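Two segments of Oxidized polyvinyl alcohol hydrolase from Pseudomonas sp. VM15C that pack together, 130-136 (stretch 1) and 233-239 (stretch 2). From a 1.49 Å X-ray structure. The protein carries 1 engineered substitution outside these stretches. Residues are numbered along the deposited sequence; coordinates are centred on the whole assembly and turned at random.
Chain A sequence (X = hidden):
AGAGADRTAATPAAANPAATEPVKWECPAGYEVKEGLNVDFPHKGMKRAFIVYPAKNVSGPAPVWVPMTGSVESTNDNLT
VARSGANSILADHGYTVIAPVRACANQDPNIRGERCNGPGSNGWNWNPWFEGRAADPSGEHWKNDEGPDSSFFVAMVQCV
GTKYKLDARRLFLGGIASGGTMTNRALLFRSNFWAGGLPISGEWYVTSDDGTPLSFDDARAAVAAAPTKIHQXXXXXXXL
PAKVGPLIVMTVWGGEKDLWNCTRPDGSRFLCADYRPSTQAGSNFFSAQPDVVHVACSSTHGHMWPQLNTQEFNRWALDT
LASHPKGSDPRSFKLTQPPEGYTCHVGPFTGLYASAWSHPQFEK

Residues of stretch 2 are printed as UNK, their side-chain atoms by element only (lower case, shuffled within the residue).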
ATOM      1  N   PHE A 130      10.291  -0.135  -3.648  1.00  8.41           N
ATOM      2  CA  PHE A 130      10.880  -1.477  -3.625  1.00  8.63           C
ATOM      3  C   PHE A 130       9.713  -2.374  -3.171  1.00  8.10           C
ATOM      4  O   PHE A 130       9.599  -2.775  -2.011  1.00  8.33           O
ATOM      5  CB  PHE A 130      12.050  -1.463  -2.621  1.00  8.36           C
ATOM      6  CG  PHE A 130      13.155  -0.454  -2.985  1.00  8.26           C
ATOM      7  CD1 PHE A 130      13.856  -0.612  -4.170  1.00 10.27           C
ATOM      8  CD2 PHE A 130      13.445   0.649  -2.171  1.00  9.38           C
ATOM      9  CE1 PHE A 130      14.829   0.346  -4.533  1.00 11.23           C
ATOM     10  CE2 PHE A 130      14.401   1.577  -2.525  1.00  9.55           C
ATOM     11  CZ  PHE A 130      15.101   1.432  -3.719  1.00 10.99           C
ATOM     12  N   GLU A 131       8.868  -2.693  -4.140  1.00  8.37           N
ATOM     13  CA  GLU A 131       7.616  -3.354  -3.877  1.00  8.51           C
ATOM     14  C   GLU A 131       7.387  -4.739  -4.448  1.00  9.20           C
ATOM     15  O   GLU A 131       6.322  -5.319  -4.212  1.00  9.49           O
ATOM     16  CB  GLU A 131       6.419  -2.410  -4.252  1.00  9.58           C
ATOM     17  CG  GLU A 131       6.471  -1.523  -5.569  1.00  8.41           C
ATOM     18  CD  GLU A 131       6.061  -2.219  -6.859  1.00  9.61           C
ATOM     19  OE1 GLU A 131       6.539  -3.343  -7.145  1.00  9.48           O
ATOM     20  OE2 GLU A 131       5.274  -1.607  -7.633  1.00 10.84           O
ATOM     21  N   GLY A 132       8.371  -5.298  -5.146  1.00  8.77           N
ATOM     22  CA  GLY A 132       8.168  -6.646  -5.658  1.00  8.53           C
ATOM     23  C   GLY A 132       9.472  -7.128  -6.289  1.00  8.23           C
ATOM     24  O   GLY A 132      10.173  -6.343  -6.925  1.00  9.87           O
ATOM     25  N   ARG A 133       9.751  -8.409  -6.162  1.00  9.88           N
ATOM     26  CA  ARG A 133      10.978  -8.931  -6.773  1.00  8.87           C
ATOM     27  C   ARG A 133      10.803  -9.029  -8.269  1.00 10.86           C
ATOM     28  O   ARG A 133       9.701  -9.269  -8.760  1.00 11.55           O
ATOM     29  CB  ARG A 133      11.319 -10.295  -6.151  1.00 10.95           C
ATOM     30  CG  ARG A 133      10.312 -11.408  -6.464  1.00  8.54           C
ATOM     31  CD  ARG A 133      10.751 -12.682  -5.760  1.00  9.73           C
ATOM     32  NE  ARG A 133       9.756 -13.741  -5.725  1.00 12.36           N
ATOM     33  CZ  ARG A 133       9.751 -14.775  -6.568  1.00 12.19           C
ATOM     34  NH1 ARG A 133      10.684 -14.854  -7.516  1.00 13.18           N
ATOM     35  NH2 ARG A 133       8.854 -15.749  -6.422  1.00 11.09           N
ATOM     36  N   ALA A 134      11.891  -8.794  -8.992  1.00  9.82           N
ATOM     37  CA  ALA A 134      11.887  -8.872 -10.433  1.00 12.42           C
ATOM     38  C   ALA A 134      11.653 -10.312 -10.879  1.00 13.56           C
ATOM     39  O   ALA A 134      11.847 -11.239 -10.118  1.00 12.92           O
ATOM     40  CB  ALA A 134      13.236  -8.375 -10.961  1.00 11.94           C
ATOM     41  N   ALA A 135      11.246 -10.477 -12.141  1.00 14.78           N
ATOM     42  CA  ALA A 135      10.943 -11.794 -12.708  1.00 16.10           C
ATOM     43  C   ALA A 135      12.164 -12.621 -13.031  1.00 17.13           C
ATOM     44  O   ALA A 135      12.060 -13.838 -13.151  1.00 19.45           O
ATOM     45  CB  ALA A 135      10.137 -11.613 -13.942  1.00 18.87           C
ATOM     46  N   ASP A 136      13.319 -11.981 -13.158  1.00 15.56           N
ATOM     47  CA  ASP A 136      14.546 -12.741 -13.468  1.00 15.94           C
ATOM     48  C   ASP A 136      15.271 -13.105 -12.181  1.00 15.46           C
ATOM     49  O   ASP A 136      14.953 -12.601 -11.099  1.00 15.59           O
ATOM     50  CB  ASP A 136      15.425 -11.881 -14.357  1.00 15.14           C
ATOM     51  CG  ASP A 136      15.859 -10.622 -13.677  1.00 16.80           C
ATOM     52  OD1 ASP A 136      16.923 -10.654 -13.043  1.00 17.94           O
ATOM     53  OD2 ASP A 136      15.133  -9.609 -13.775  1.00 19.32           O
ATOM     54  N   UNK A 233       2.921 -14.672  -4.719  1.00  8.68           N
ATOM     55  CA  UNK A 233       3.223 -13.530  -5.588  1.00  8.67           C
ATOM     56  C   UNK A 233       4.560 -12.868  -5.270  1.00  8.03           C
ATOM     57  O   UNK A 233       5.025 -12.898  -4.126  1.00  9.18           O
ATOM     58  N   UNK A 234       5.120 -12.206  -6.288  1.00  8.93           N
ATOM     59  CA  UNK A 234       6.396 -11.521  -6.165  1.00  9.12           C
ATOM     60  C   UNK A 234       6.298 -10.312  -5.261  1.00  9.60           C
ATOM     61  O   UNK A 234       7.337  -9.755  -4.904  1.00  9.21           O
ATOM     62  c   UNK A 234       6.921 -11.117  -7.559  1.00  9.89           C
ATOM     63  n   UNK A 234       6.043  -9.956 -12.197  1.00 12.88           N
ATOM     64  c   UNK A 234       6.996 -10.277 -11.316  1.00 11.24           C
ATOM     65  n   UNK A 234       8.023  -9.459 -11.164  1.00 11.00           N
ATOM     66  c   UNK A 234       7.887 -11.991  -9.724  1.00  9.74           C
ATOM     67  n   UNK A 234       6.906 -11.428 -10.656  1.00 10.60           N
ATOM     68  c   UNK A 234       7.226 -12.348  -8.415  1.00  9.12           C
ATOM     69  N   UNK A 235       5.082  -9.854  -4.911  1.00  9.04           N
ATOM     70  CA  UNK A 235       4.949  -8.707  -3.995  1.00  8.63           C
ATOM     71  C   UNK A 235       5.419  -9.074  -2.590  1.00  9.38           C
ATOM     72  O   UNK A 235       5.870  -8.198  -1.826  1.00  9.25           O
ATOM     73  c   UNK A 235       2.564  -9.291  -3.207  1.00  9.31           C
ATOM     74  c   UNK A 235       3.343  -6.892  -3.210  1.00  8.43           C
ATOM     75  c   UNK A 235       3.454  -8.242  -3.935  1.00  8.57           C
ATOM     76  N   UNK A 236       5.389 -10.363  -2.244  1.00  9.47           N
ATOM     77  CA  UNK A 236       5.687 -10.724  -0.856  1.00  9.83           C
ATOM     78  C   UNK A 236       6.793 -11.728  -0.684  1.00 10.35           C
ATOM     79  O   UNK A 236       7.579 -11.953  -1.577  1.00 11.54           O
ATOM     80  N   UNK A 237       6.903 -12.250   0.517  1.00 11.27           N
ATOM     81  CA  UNK A 237       7.915 -13.262   0.818  1.00 12.88           C
ATOM     82  C   UNK A 237       7.543 -14.472  -0.055  1.00 13.81           C
ATOM     83  O   UNK A 237       6.390 -14.612  -0.463  1.00 13.15           O
ATOM     84  c   UNK A 237       6.074 -11.916   1.701  1.00 12.17           C
ATOM     85  c   UNK A 237       6.923 -12.403   2.826  1.00 14.21           C
ATOM     86  c   UNK A 237       7.610 -13.592   2.298  1.00 12.59           C
ATOM     87  N   UNK A 238       8.517 -15.322  -0.359  1.00 13.99           N
ATOM     88  CA  UNK A 238       8.220 -16.618  -0.998  1.00 12.69           C
ATOM     89  C   UNK A 238       8.711 -17.792  -0.096  1.00 12.85           C
ATOM     90  O   UNK A 238       9.895 -17.866   0.243  1.00 15.40           O
ATOM     91  c   UNK A 238       7.788 -20.834  -3.375  1.00 17.46           C
ATOM     92  o   UNK A 238       7.403 -22.125  -3.666  1.00 18.19           O
ATOM     93  c   UNK A 238       8.540 -18.205  -2.837  1.00 15.63           C
ATOM     94  c   UNK A 238       9.088 -20.560  -2.970  1.00 17.54           C
ATOM     95  c   UNK A 238       9.461 -19.254  -2.708  1.00 16.90           C
ATOM     96  c   UNK A 238       8.892 -16.820  -2.347  1.00 13.85           C
ATOM     97  c   UNK A 238       7.249 -18.505  -3.256  1.00 15.00           C
ATOM     98  c   UNK A 238       6.863 -19.821  -3.519  1.00 15.67           C
ATOM     99  N   UNK A 239       7.797 -18.636   0.378  1.00 12.59           N
ATOM    100  CA  UNK A 239       6.338 -18.594   0.178  1.00 13.30           C
ATOM    101  C   UNK A 239       5.764 -17.495   1.059  1.00 14.02           C
ATOM    102  O   UNK A 239       6.462 -16.963   1.938  1.00 14.71           O
ATOM    103  c   UNK A 239       8.196 -19.869   1.100  1.00 13.92           C
ATOM    104  c   UNK A 239       6.911 -20.385   1.624  1.00 16.98           C
ATOM    105  c   UNK A 239       5.860 -19.974   0.645  1.00 14.16           C
TER
HETATM  106  O   HOH W   1       7.756 -13.764  -3.711  1.00 10.54           O

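Position 233 has backbone atoms and nothing more, so it is Gly 233. It is the first residue of a type I turn that runs to position 236. It makes no contact with stretch 1, but its O accepts a hydrogen bond from a water.

Position 234 carries seven side-chain atoms: three carbons in a row, a nitrogen, then a carbon bearing two further nitrogens. This is a guanidinium on an aliphatic stem, and the residue is Arg 234. Its CA-to-CB bond points toward stretch 1, and Arg 234 CB lies 3.6 Å from CG of Arg 133. The length of the chain lets Arg 234 NH1 donate a hydrogen bond to Arg 133 O at 2.9 Å, near the plane of the guanidinium, while CB of Ala 135 lies over one face. The backbone takes part too: Arg 133 N donates to Arg 234 O at 3.0 Å.

Position 235 has three carbons, one of them carrying the other two. A branch directly at CB with no heteroatom identifies Val 235. Its CG2 lies 3.5 Å from Glu 131 O, a buried carbonyl with no hydrogen-bonding partner in the model; the methyl cannot supply one. Val 235 CA lies 4.2 Å from CA of Gly 132.

Position 236 again lacks side-chain atoms and is Gly 236. Its N closes the turn on Gly 233 O at 3.2 Å.

Position 237 shows three carbons closing a ring onto the backbone N: Pro 237. It points away from stretch 1 and has no side-chain work to do there; its ring restrains phi (-64°) as the chain leaves the turn. A CB on Gly 236 would come within 2.6 Å of Pro 237 CD, so glycine fits there.

Position 238 has one carbon leading to a six-carbon ring that bears an oxygen, hence Tyr 238. Its CA-to-CB bond points toward stretch 1 and Tyr 238 CB lies 4.2 Å from NH2 of Arg 133, but the end of the side chain leads away, and its OH is hydrogen-bonded elsewhere in the structure.

Position 239, another three-carbon ring closed onto N, is Pro 239. It lies out of reach; a cis peptide bond precedes it, which proline tolerates far better than other residues.

The contact therefore centres on two arginines. Arg 133 N and O both engage Arg 234, one through its backbone, the other through its guanidinium, and CG of Arg 234 lies over one face of the Arg 133 guanidinium. Water 1 accepts from Arg 133 NE and donates to Gly 233 O and Gly 236 O, tying that side chain to the turn.

Stretch 2, residues 233-239: GRVGPYP
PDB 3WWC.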